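Local coordinates for putative GH105 family protein (Salmonella enterica subsp. enterica serovar Paratyphi A, PDB 3QWT) that is of unproven function but, as a possible GH105 member with an alpha/alpha toroid fold, may hydrolyse glycosidic bonds of unsaturated oligosaccharides, at residues K27-K32 against K330-E335; P114-A119 against L178-K183; T210-H215 against A269-C274; F343-G348 against R355-T360. All coordinates share one frame; numbering follows the deposited sequence.

Contact 1. Residues K27-K32 against K330-E335; sequences KALIQK and KHISPE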
loop_
_atom_site.group_PDB
_atom_site.type_symbol
_atom_site.label_atom_id
_atom_site.label_comp_id
_atom_site.label_asym_id
_atom_site.label_seq_id
_atom_site.Cartn_x
_atom_site.Cartn_y
_atom_site.Cartn_z
ATOM N N LYS A 27 37.847 -18.155 22.214
ATOM C CA LYS A 27 36.777 -19.123 22.419
ATOM C C LYS A 27 37.022 -19.981 23.669
ATOM O O LYS A 27 36.106 -20.213 24.469
ATOM C CB LYS A 27 36.601 -20.001 21.183
ATOM C CG LYS A 27 36.112 -19.270 19.969
ATOM C CD LYS A 27 35.686 -20.277 18.925
ATOM C CE LYS A 27 35.064 -19.620 17.713
ATOM N NZ LYS A 27 34.805 -20.631 16.650
ATOM N N ALA A 28 38.258 -20.440 23.843
ATOM C CA ALA A 28 38.576 -21.262 25.007
ATOM C C ALA A 28 38.349 -20.492 26.309
ATOM O O ALA A 28 37.904 -21.060 27.299
ATOM C CB ALA A 28 40.002 -21.785 24.926
ATOM N N LEU A 29 38.641 -19.194 26.293
ATOM C CA LEU A 29 38.391 -18.328 27.444
ATOM C C LEU A 29 36.881 -18.246 27.731
ATOM O O LEU A 29 36.424 -18.404 28.868
ATOM C CB LEU A 29 38.961 -16.938 27.158
ATOM C CG LEU A 29 39.175 -15.943 28.301
ATOM C CD1 LEU A 29 40.058 -16.530 29.395
ATOM C CD2 LEU A 29 39.796 -14.671 27.754
ATOM N N ILE A 30 36.101 -18.007 26.688
ATOM C CA ILE A 30 34.659 -17.951 26.852
ATOM C C ILE A 30 34.147 -19.257 27.458
ATOM O O ILE A 30 33.369 -19.239 28.409
ATOM C CB ILE A 30 33.976 -17.626 25.539
ATOM C CG1 ILE A 30 34.438 -16.239 25.083
ATOM C CG2 ILE A 30 32.462 -17.665 25.710
ATOM C CD1 ILE A 30 33.989 -15.836 23.699
ATOM N N GLN A 31 34.615 -20.387 26.942
ATOM C CA GLN A 31 34.218 -21.668 27.512
ATOM C C GLN A 31 34.552 -21.724 29.002
ATOM O O GLN A 31 33.705 -22.062 29.827
ATOM C CB GLN A 31 34.843 -22.844 26.746
ATOM C CG GLN A 31 34.515 -22.883 25.217
ATOM C CD GLN A 31 33.016 -23.023 24.870
ATOM O OE1 GLN A 31 32.192 -23.422 25.695
ATOM N NE2 GLN A 31 32.673 -22.693 23.633
ATOM N N LYS A 32 35.779 -21.362 29.347
ATOM C CA LYS A 32 36.221 -21.365 30.744
ATOM C C LYS A 32 35.367 -20.450 31.637
ATOM O O LYS A 32 35.079 -20.762 32.802
ATOM C CB LYS A 32 37.701 -20.957 30.837
ATOM C CG LYS A 32 38.401 -21.422 32.102
ATOM C CD LYS A 32 39.686 -20.633 32.352
ATOM C CE LYS A 32 40.614 -20.618 31.132
ATOM N NZ LYS A 32 41.759 -19.674 31.316
ATOM N N LYS A 330 43.029 -9.833 31.134
ATOM C CA LYS A 330 43.942 -9.831 32.276
ATOM C C LYS A 330 43.239 -10.202 33.576
ATOM O O LYS A 330 43.852 -10.777 34.478
ATOM C CB LYS A 330 44.631 -8.470 32.426
ATOM C CG LYS A 330 46.073 -8.437 31.933
ATOM C CD LYS A 330 46.196 -9.001 30.514
ATOM C CE LYS A 330 45.921 -7.947 29.439
ATOM N NZ LYS A 330 45.713 -8.562 28.094
ATOM N N HIS A 331 41.953 -9.882 33.669
ATOM C CA HIS A 331 41.225 -10.079 34.916
ATOM C C HIS A 331 40.417 -11.369 34.972
ATOM O O HIS A 331 39.656 -11.592 35.913
ATOM C CB HIS A 331 40.312 -8.891 35.201
ATOM C CG HIS A 331 41.030 -7.695 35.730
ATOM N ND1 HIS A 331 41.886 -6.941 34.959
ATOM C CD2 HIS A 331 41.022 -7.122 36.957
ATOM C CE1 HIS A 331 42.372 -5.950 35.687
ATOM N NE2 HIS A 331 41.863 -6.040 36.902
ATOM N N ILE A 332 40.566 -12.212 33.963
ATOM C CA ILE A 332 39.952 -13.525 34.010
ATOM C C ILE A 332 40.926 -14.525 34.652
ATOM O O ILE A 332 42.027 -14.754 34.145
ATOM C CB ILE A 332 39.511 -13.972 32.612
ATOM C CG1 ILE A 332 38.537 -12.940 32.020
ATOM C CG2 ILE A 332 38.868 -15.344 32.669
ATOM C CD1 ILE A 332 37.966 -13.324 30.666
ATOM N N SER A 333 40.535 -15.097 35.789
ATOM C CA SER A 333 41.433 -15.985 36.531
ATOM C C SER A 333 41.623 -17.314 35.791
ATOM O O SER A 333 40.905 -17.601 34.841
ATOM C CB SER A 333 40.921 -16.204 37.959
ATOM O OG SER A 333 40.166 -17.394 38.065
ATOM N N PRO A 334 42.620 -18.116 36.196
ATOM C CA PRO A 334 42.832 -19.376 35.473
ATOM C C PRO A 334 41.642 -20.323 35.634
ATOM O O PRO A 334 41.450 -21.224 34.822
ATOM C CB PRO A 334 44.089 -19.954 36.130
ATOM C CG PRO A 334 44.781 -18.770 36.729
ATOM C CD PRO A 334 43.679 -17.861 37.186
ATOM N N GLU A 335 40.842 -20.106 36.672
ATOM C CA GLU A 335 39.629 -20.890 36.873
ATOM C C GLU A 335 38.515 -20.383 35.969
ATOM O O GLU A 335 37.552 -21.100 35.710
ATOM C CB GLU A 335 39.178 -20.834 38.337
ATOM C CG GLU A 335 40.060 -21.617 39.304
ATOM C CD GLU A 335 41.526 -21.227 39.218
ATOM O OE1 GLU A 335 42.329 -22.048 38.714
ATOM O OE2 GLU A 335 41.878 -20.108 39.658
#

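Contact 2. Residues P114-A119 against L178-K183; sequences PFLTLA and LAKIGK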
loop_
_atom_site.group_PDB
_atom_site.type_symbol
_atom_site.label_atom_id
_atom_site.label_comp_id
_atom_site.label_asym_id
_atom_site.label_seq_id
_atom_site.Cartn_x
_atom_site.Cartn_y
_atom_site.Cartn_z
ATOM N N PRO A 114 15.219 -12.557 32.428
ATOM C CA PRO A 114 15.385 -13.773 31.619
ATOM C C PRO A 114 14.453 -13.872 30.392
ATOM O O PRO A 114 14.715 -14.661 29.489
ATOM C CB PRO A 114 15.092 -14.902 32.617
ATOM C CG PRO A 114 15.520 -14.310 33.955
ATOM C CD PRO A 114 15.123 -12.853 33.874
ATOM N N PHE A 115 13.388 -13.093 30.342
ATOM C CA PHE A 115 12.457 -13.269 29.228
ATOM C C PHE A 115 12.961 -12.705 27.904
ATOM O O PHE A 115 12.508 -13.114 26.828
ATOM C CB PHE A 115 11.049 -12.830 29.607
ATOM C CG PHE A 115 10.456 -13.690 30.678
ATOM C CD1 PHE A 115 9.991 -14.960 30.373
ATOM C CD2 PHE A 115 10.444 -13.267 32.001
ATOM C CE1 PHE A 115 9.477 -15.774 31.364
ATOM C CE2 PHE A 115 9.929 -14.074 32.996
ATOM C CZ PHE A 115 9.443 -15.330 32.680
ATOM N N LEU A 116 13.943 -11.809 28.000
ATOM C CA LEU A 116 14.716 -11.394 26.849
ATOM C C LEU A 116 15.283 -12.618 26.110
ATOM O O LEU A 116 15.109 -12.760 24.902
ATOM C CB LEU A 116 15.842 -10.445 27.283
ATOM C CG LEU A 116 16.839 -10.038 26.194
ATOM C CD1 LEU A 116 16.137 -9.528 24.952
ATOM C CD2 LEU A 116 17.804 -8.969 26.721
ATOM N N THR A 117 15.951 -13.508 26.838
ATOM C CA THR A 117 16.568 -14.669 26.195
ATOM C C THR A 117 15.526 -15.686 25.737
ATOM O O THR A 117 15.655 -16.300 24.670
ATOM C CB THR A 117 17.601 -15.316 27.114
ATOM O OG1 THR A 117 18.618 -14.353 27.416
ATOM C CG2 THR A 117 18.240 -16.534 26.460
ATOM N N LEU A 118 14.482 -15.848 26.540
ATOM C CA LEU A 118 13.406 -16.747 26.179
ATOM C C LEU A 118 12.759 -16.285 24.873
ATOM O O LEU A 118 12.389 -17.106 24.013
ATOM C CB LEU A 118 12.358 -16.802 27.287
ATOM C CG LEU A 118 11.357 -17.936 27.076
ATOM C CD1 LEU A 118 12.023 -19.332 27.133
ATOM C CD2 LEU A 118 10.193 -17.818 28.057
ATOM N N ALA A 119 12.635 -14.969 24.728
ATOM C CA ALA A 119 12.042 -14.423 23.517
ATOM C C ALA A 119 12.831 -14.900 22.312
ATOM O O ALA A 119 12.254 -15.349 21.331
ATOM C CB ALA A 119 11.970 -12.878 23.558
ATOM N N LEU A 178 10.987 -6.160 27.042
ATOM C CA LEU A 178 9.663 -5.766 26.561
ATOM C C LEU A 178 9.682 -5.382 25.080
ATOM O O LEU A 178 8.846 -5.823 24.306
ATOM C CB LEU A 178 9.102 -4.618 27.392
ATOM C CG LEU A 178 7.788 -4.065 26.857
ATOM C CD1 LEU A 178 6.659 -5.126 26.895
ATOM C CD2 LEU A 178 7.415 -2.838 27.655
ATOM N N ALA A 179 10.647 -4.559 24.700
ATOM C CA ALA A 179 10.914 -4.248 23.301
ATOM C C ALA A 179 11.072 -5.513 22.448
ATOM O O ALA A 179 10.477 -5.635 21.380
ATOM C CB ALA A 179 12.175 -3.407 23.200
ATOM N N LYS A 180 11.882 -6.455 22.903
ATOM C CA LYS A 180 12.161 -7.605 22.053
ATOM C C LYS A 180 10.865 -8.388 21.834
ATOM O O LYS A 180 10.520 -8.748 20.699
ATOM C CB LYS A 180 13.270 -8.480 22.633
ATOM C CG LYS A 180 13.411 -9.848 21.960
ATOM C CD LYS A 180 13.708 -9.741 20.474
ATOM C CE LYS A 180 14.078 -11.112 19.880
ATOM N NZ LYS A 180 14.323 -11.120 18.389
ATOM N N ILE A 181 10.127 -8.595 22.916
ATOM C CA ILE A 181 8.882 -9.347 22.840
ATOM C C ILE A 181 7.875 -8.641 21.936
ATOM O O ILE A 181 7.153 -9.290 21.182
ATOM C CB ILE A 181 8.276 -9.574 24.245
ATOM C CG1 ILE A 181 9.238 -10.412 25.082
ATOM C CG2 ILE A 181 6.937 -10.288 24.142
ATOM C CD1 ILE A 181 8.705 -10.770 26.440
ATOM N N GLY A 182 7.847 -7.311 22.011
ATOM C CA GLY A 182 6.940 -6.510 21.211
ATOM C C GLY A 182 7.196 -6.726 19.729
ATOM O O GLY A 182 6.276 -6.968 18.946
ATOM N N LYS A 183 8.462 -6.642 19.341
ATOM C CA LYS A 183 8.843 -6.971 17.985
ATOM C C LYS A 183 8.463 -8.423 17.659
ATOM O O LYS A 183 7.781 -8.689 16.671
ATOM C CB LYS A 183 10.333 -6.737 17.807
ATOM C CG LYS A 183 10.715 -5.260 17.784
ATOM C CD LYS A 183 10.049 -4.569 16.571
ATOM C CE LYS A 183 10.334 -3.080 16.502
ATOM N NZ LYS A 183 9.881 -2.554 15.172
#

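Contact 3. Residues T210-H215 against A269-C274; sequences TGLWFH and AALAKC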
loop_
_atom_site.group_PDB
_atom_site.type_symbol
_atom_site.label_atom_id
_atom_site.label_comp_id
_atom_site.label_asym_id
_atom_site.label_seq_id
_atom_site.Cartn_x
_atom_site.Cartn_y
_atom_site.Cartn_z
ATOM N N THR A 210 27.990 15.864 32.314
ATOM C CA THR A 210 29.145 15.003 32.067
ATOM C C THR A 210 28.952 14.009 30.935
ATOM O O THR A 210 29.916 13.467 30.421
ATOM C CB THR A 210 29.510 14.187 33.321
ATOM O OG1 THR A 210 28.451 13.264 33.614
ATOM C CG2 THR A 210 29.707 15.098 34.503
ATOM N N GLY A 211 27.707 13.750 30.555
ATOM C CA GLY A 211 27.438 12.746 29.544
ATOM C C GLY A 211 27.234 11.379 30.166
ATOM O O GLY A 211 26.665 10.471 29.549
ATOM N N LEU A 212 27.694 11.227 31.402
ATOM C CA LEU A 212 27.467 9.987 32.129
ATOM C C LEU A 212 26.082 10.033 32.789
ATOM O O LEU A 212 25.394 11.053 32.716
ATOM C CB LEU A 212 28.579 9.761 33.164
ATOM C CG LEU A 212 29.979 9.703 32.542
ATOM C CD1 LEU A 212 31.107 9.799 33.596
ATOM C CD2 LEU A 212 30.143 8.458 31.664
ATOM N N TRP A 213 25.686 8.944 33.446
ATOM C CA TRP A 213 24.358 8.848 34.050
ATOM C C TRP A 213 24.368 8.714 35.574
ATOM O O TRP A 213 25.288 8.141 36.156
ATOM C CB TRP A 213 23.620 7.636 33.489
ATOM C CG TRP A 213 23.055 7.826 32.121
ATOM C CD1 TRP A 213 23.683 8.352 31.038
ATOM C CD2 TRP A 213 21.749 7.436 31.684
ATOM N NE1 TRP A 213 22.834 8.338 29.945
ATOM C CE2 TRP A 213 21.646 7.777 30.320
ATOM C CE3 TRP A 213 20.651 6.847 32.321
ATOM C CZ2 TRP A 213 20.484 7.541 29.576
ATOM C CZ3 TRP A 213 19.500 6.607 31.587
ATOM C CH2 TRP A 213 19.422 6.963 30.223
ATOM N N PHE A 214 23.317 9.214 36.213
ATOM C CA PHE A 214 23.121 8.966 37.626
ATOM C C PHE A 214 22.455 7.613 37.851
ATOM O O PHE A 214 21.632 7.168 37.043
ATOM C CB PHE A 214 22.289 10.084 38.244
ATOM C CG PHE A 214 22.976 11.418 38.212
ATOM C CD1 PHE A 214 24.162 11.607 38.893
ATOM C CD2 PHE A 214 22.452 12.468 37.480
ATOM C CE1 PHE A 214 24.813 12.847 38.854
ATOM C CE2 PHE A 214 23.100 13.701 37.440
ATOM C CZ PHE A 214 24.279 13.885 38.128
ATOM N N HIS A 215 22.788 6.965 38.953
ATOM C CA HIS A 215 22.216 5.649 39.212
ATOM C C HIS A 215 20.689 5.688 39.323
ATOM O O HIS A 215 19.994 4.941 38.629
ATOM C CB HIS A 215 22.825 4.992 40.459
ATOM C CG HIS A 215 22.335 3.599 40.691
ATOM N ND1 HIS A 215 22.402 2.977 41.919
ATOM C CD2 HIS A 215 21.766 2.708 39.843
ATOM C CE1 HIS A 215 21.892 1.760 41.818
ATOM N NE2 HIS A 215 21.502 1.572 40.571
ATOM N N ALA A 269 31.919 9.332 24.894
ATOM C CA ALA A 269 32.942 10.374 24.999
ATOM C C ALA A 269 33.373 10.581 26.447
ATOM O O ALA A 269 34.570 10.718 26.735
ATOM C CB ALA A 269 32.453 11.704 24.376
ATOM N N ALA A 270 32.408 10.608 27.364
ATOM C CA ALA A 270 32.739 10.826 28.775
ATOM C C ALA A 270 33.488 9.633 29.378
ATOM O O ALA A 270 34.324 9.788 30.287
ATOM C CB ALA A 270 31.507 11.143 29.569
ATOM N N LEU A 271 33.191 8.450 28.859
ATOM C CA LEU A 271 33.820 7.225 29.337
ATOM C C LEU A 271 35.251 7.163 28.842
ATOM O O LEU A 271 36.140 6.676 29.535
ATOM C CB LEU A 271 33.051 5.999 28.839
ATOM C CG LEU A 271 31.754 5.672 29.579
ATOM C CD1 LEU A 271 30.864 4.775 28.737
ATOM C CD2 LEU A 271 32.060 5.014 30.933
ATOM N N ALA A 272 35.472 7.658 27.631
ATOM C CA ALA A 272 36.805 7.638 27.064
ATOM C C ALA A 272 37.758 8.340 28.026
ATOM O O ALA A 272 38.858 7.839 28.296
ATOM C CB ALA A 272 36.812 8.309 25.717
ATOM N N LYS A 273 37.305 9.475 28.561
ATOM C CA LYS A 273 38.134 10.353 29.391
ATOM C C LYS A 273 38.240 9.866 30.829
ATOM O O LYS A 273 38.951 10.449 31.651
ATOM C CB LYS A 273 37.552 11.768 29.376
ATOM C CG LYS A 273 37.546 12.413 27.998
ATOM C CD LYS A 273 36.654 13.662 27.947
ATOM C CE LYS A 273 36.820 14.535 29.190
ATOM N NZ LYS A 273 38.251 14.843 29.511
ATOM N N CYS A 274 37.527 8.786 31.107
ATOM C CA CYS A 274 37.299 8.296 32.447
ATOM C C CYS A 274 38.080 7.012 32.657
ATOM O O CYS A 274 38.203 6.530 33.778
ATOM C CB CYS A 274 35.798 7.963 32.587
ATOM S SG CYS A 274 34.927 8.946 33.808
#

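Contact 4. Residues F343-G348 against R355-T360; sequences FGTGMG and RHIPLT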
loop_
_atom_site.group_PDB
_atom_site.type_symbol
_atom_site.label_atom_id
_atom_site.label_comp_id
_atom_site.label_asym_id
_atom_site.label_seq_id
_atom_site.Cartn_x
_atom_site.Cartn_y
_atom_site.Cartn_z
ATOM N N PHE A 343 29.364 -7.078 43.973
ATOM C CA PHE A 343 28.137 -7.786 44.291
ATOM C C PHE A 343 26.939 -6.902 43.980
ATOM O O PHE A 343 27.099 -5.719 43.697
ATOM C CB PHE A 343 28.147 -8.198 45.762
ATOM C CG PHE A 343 26.916 -8.929 46.192
ATOM C CD1 PHE A 343 26.596 -10.156 45.631
ATOM C CD2 PHE A 343 26.069 -8.388 47.148
ATOM C CE1 PHE A 343 25.453 -10.834 46.021
ATOM C CE2 PHE A 343 24.927 -9.058 47.540
ATOM C CZ PHE A 343 24.620 -10.289 46.979
ATOM N N GLY A 344 25.742 -7.480 44.019
ATOM C CA GLY A 344 24.532 -6.729 43.732
ATOM C C GLY A 344 24.552 -5.404 44.461
ATOM O O GLY A 344 24.853 -5.359 45.661
ATOM N N THR A 345 24.244 -4.327 43.743
ATOM C CA THR A 345 24.336 -2.984 44.324
ATOM C C THR A 345 23.011 -2.222 44.257
ATOM O O THR A 345 22.535 -1.875 43.166
ATOM C CB THR A 345 25.429 -2.128 43.624
ATOM O OG1 THR A 345 26.710 -2.739 43.786
ATOM C CG2 THR A 345 25.470 -0.714 44.191
ATOM N N GLY A 346 22.436 -1.949 45.426
ATOM C CA GLY A 346 21.229 -1.146 45.534
ATOM C C GLY A 346 21.440 0.354 45.359
ATOM O O GLY A 346 22.495 0.812 44.901
HETATM N N MSE A 347 20.426 1.133 45.717
HETATM C CA MSE A 347 20.525 2.574 45.561
HETATM C C MSE A 347 21.210 3.171 46.776
HETATM O O MSE A 347 20.789 2.942 47.917
HETATM C CB MSE A 347 19.148 3.209 45.376
HETATM C CG MSE A 347 19.220 4.712 45.174
HETATM SE SE MSE A 347 20.001 5.120 43.436
HETATM C CE MSE A 347 18.945 3.806 42.378
ATOM N N GLY A 348 22.269 3.930 46.533
ATOM C CA GLY A 348 23.011 4.537 47.621
ATOM C C GLY A 348 22.472 5.908 47.959
ATOM O O GLY A 348 22.023 6.643 47.076
ATOM N N ARG A 355 31.292 2.908 47.288
ATOM C CA ARG A 355 32.711 2.635 47.450
ATOM C C ARG A 355 32.982 1.316 48.165
ATOM O O ARG A 355 33.967 0.649 47.864
ATOM C CB ARG A 355 33.407 3.791 48.176
ATOM C CG ARG A 355 33.438 5.089 47.372
ATOM C CD ARG A 355 33.992 6.245 48.200
ATOM N NE ARG A 355 34.068 7.490 47.434
ATOM C CZ ARG A 355 33.450 8.622 47.773
ATOM N NH1 ARG A 355 32.700 8.674 48.869
ATOM N NH2 ARG A 355 33.581 9.705 47.014
ATOM N N HIS A 356 32.099 0.929 49.081
ATOM C CA HIS A 356 32.346 -0.253 49.899
ATOM C C HIS A 356 31.494 -1.495 49.570
ATOM O O HIS A 356 31.302 -2.361 50.419
ATOM C CB HIS A 356 32.241 0.104 51.385
ATOM C CG HIS A 356 33.055 1.298 51.769
ATOM N ND1 HIS A 356 32.496 2.447 52.288
ATOM C CD2 HIS A 356 34.387 1.530 51.693
ATOM C CE1 HIS A 356 33.448 3.333 52.518
ATOM N NE2 HIS A 356 34.606 2.801 52.168
ATOM N N ILE A 357 30.997 -1.588 48.340
ATOM C CA ILE A 357 30.315 -2.800 47.893
ATOM C C ILE A 357 31.296 -3.979 47.845
ATOM O O ILE A 357 32.376 -3.862 47.280
ATOM C CB ILE A 357 29.687 -2.611 46.483
ATOM C CG1 ILE A 357 28.646 -1.494 46.499
ATOM C CG2 ILE A 357 29.071 -3.906 45.980
ATOM C CD1 ILE A 357 27.397 -1.840 47.260
ATOM N N PRO A 358 30.913 -5.129 48.420
ATOM C CA PRO A 358 31.772 -6.321 48.399
ATOM C C PRO A 358 32.063 -6.839 46.988
ATOM O O PRO A 358 31.203 -6.753 46.091
ATOM C CB PRO A 358 30.939 -7.363 49.145
ATOM C CG PRO A 358 29.913 -6.596 49.886
ATOM C CD PRO A 358 29.629 -5.386 49.094
ATOM N N LEU A 359 33.258 -7.394 46.809
ATOM C CA LEU A 359 33.656 -7.993 45.538
ATOM C C LEU A 359 33.423 -9.504 45.529
ATOM O O LEU A 359 33.696 -10.180 46.518
ATOM C CB LEU A 359 35.124 -7.686 45.260
ATOM C CG LEU A 359 35.454 -6.198 45.197
ATOM C CD1 LEU A 359 36.945 -5.951 45.324
ATOM C CD2 LEU A 359 34.914 -5.583 43.915
ATOM N N THR A 360 32.925 -10.040 44.421
ATOM C CA THR A 360 32.629 -11.475 44.357
ATOM C C THR A 360 32.095 -11.871 42.984
ATOM O O THR A 360 31.509 -11.054 42.285
ATOM C CB THR A 360 31.587 -11.897 45.424
ATOM O OG1 THR A 360 31.487 -13.329 45.473
ATOM C CG2 THR A 360 30.213 -11.301 45.098
#

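Contact 1. Residues K27-K32 against K330-E335
L29 and K32, one helical turn apart on helix 23-37, face a loop that follows helix 318-330, with the CA of L29 8.3 Å from that of I332 and the CA of K32 7.0 Å from that of E335. The contact thus joins an N-terminal and a C-terminal part of the alpha/alpha toroid, residues about 300 positions apart. L29 and I332 meet tip to tip. CG of L29, anti to the backbone N (chi1 -164°), comes close to I332 CD1; beyond it CD1 lies 3.7 Å from I332 CG2, and CD2 is equally near I332 CD1. L373 of helix 363-377 adds to the apolar surroundings of I332. K32 works differently, through its aliphatic stem. The chain bends at chi3 and its carbons meet carbonyl oxygens of the loop, CG coming to 3.7 Å from E335 O, while no hydrogen bond crosses between the two segments. NZ of K32 is still 3.8 Å from P334 O. The loop is shaped by an ST turn, in which S333 OG accepts a 3.1 Å bond from E335 N. The closest approach across the contact is made by carbon, with K32 CD 3.1 Å from P334 O.

Contact 2. Residues P114-A119 against L178-K183
NZ of K180, whose stem lies against L116 and A119, forms a salt bridge with E123 OE2, and the same ammonium group makes a cation-pi contact with Y120. Both partners belong to helix 114-125, so K180 reaches across from helix 170-184 and spends its charge on the helix it packs against. The bend that turns the lysine chain lies at chi2 (59°), which places CD; below it the carbons do the packing. CG sits 3.7 Å from A119 CB, and CB is 3.8 Å from L116 CD1, the L116 and K180 side chains crossing at about a right angle. The two short helical segments run nearly the same way, 26° apart with their axes 8.9 Å from each other. Helix 131-143 comes between them in sequence, a succession that suits the repeated helical hairpins of an alpha/alpha toroid. A119, with only a methyl pointing at the partner, lets the backbones approach, its CA 6.0 Å from that of I181. I181 fills in beside K180: its CG1 is 4.0 Å from A119 CB, and its CD1 comes to 4.4 Å from F115 CB. The F115 ring itself turns away from helix 170-184 and meets W137 of helix 131-143.

Contact 3. Residues T210-H215 against A269-C274
L212 reaches across to A270, L271 and C274, and its side chain shows how one branched residue can fasten a loop to the end of a helix. CB stands back, 4.8 Å from the CB of A270. CG, anti to the carbonyl carbon (chi1 -59°), closes to 3.6 Å from that same methyl. The branch then divides its contacts. CD2 stays over A270 and also comes to 3.8 Å from L271 CG, the two leucines crossing obliquely; CD1 goes the other way and meets C274 SG at 3.9 Å, just beyond the last turn of helix 255-272. The methyl of A270 thus meets CG and the CD2 branch of the leucine, with T210 O also close by.

The loop comes this near because G211 carries no side chain where it passes the helix, its CA 5.7 Å from that of A270. G211, with a positive phi of 90°, is the middle residue of an ST turn: T210 OG1 accepts a 3.1 Å bond from L212 N, and the same oxygen is hydrogen-bonded to D207.

Around this core, L212 also touches Q267 of helix 255-272 and N234 of helix 231-248. W213 turns inward among helices 188-205, 231-248 and 255-272, while the chain runs on through H215 into strand 216-218.

Contact 4. Residues F343-G348 against R355-T360
F343 and P358 are joined by the hydrogen bond that crosses this contact, F343 N to P358 O at 2.8 Å, nearly straight at the hydrogen (162°) and pointing almost down the carbonyl. The side chains then arrange themselves on both sides of it along the loops. F343 has CG anti to its backbone N (chi1 180°), and its side chain lies beside that of T360, both pointing the same way. The T360 methyl CG2, held between its own backbone N and carbonyl carbon, lies 3.8 Å from F343 CB and equally near CD1, approaching the ring obliquely. The hydroxyl of T360 points elsewhere, to K60 NZ, while the ring of F343 also meets that of F47.

Further along, T345 and I357 cross. T345 OG1 sits beside its own backbone N and donates a 3.0 Å bond to F343 O, which fixes the rotation of the threonine. Its CG2 is consequently left to meet I357, 3.8 Å from CD1. The isoleucine answers with both branches: CG2 comes to 3.4 Å from T345 OG1 and 3.5 Å from F343 O, while a folded chi2 (-70°) brings CD1 back over the threonine.

A backbone hydrogen bond between T360 and T341 continues the pairing next to that of F343 with P358. Two extended loops thus run antiparallel, closing off the short helix 351-355 between them, in a surface loop of the toroid where T345 O is hydrogen-bonded to a glycerol, probably from the crystallisation liquor, though such molecules often mark pockets.

In the fold
Contacts 3 and 4 are the pair that touch: H215 CE1 of the first lies 3.3 Å from G346 O of the second, and H215 ND1 is 3.6 Å from SE of the selenomethionine M347. Y354 ties them further, its OH hydrogen-bonded to both H215 and G348, the latter in the same segment as T345, whose O is hydrogen-bonded to the glycerol. Contact 2 lies across the chain's centre from both, its centre about 28 Å from each of theirs. Contact 1 sits at the surface, about 24 Å from contact 4 between centres; by pairing residues from near both ends of the chain, it spans contacts 2 and 3 in sequence, whereas contact 4 follows it.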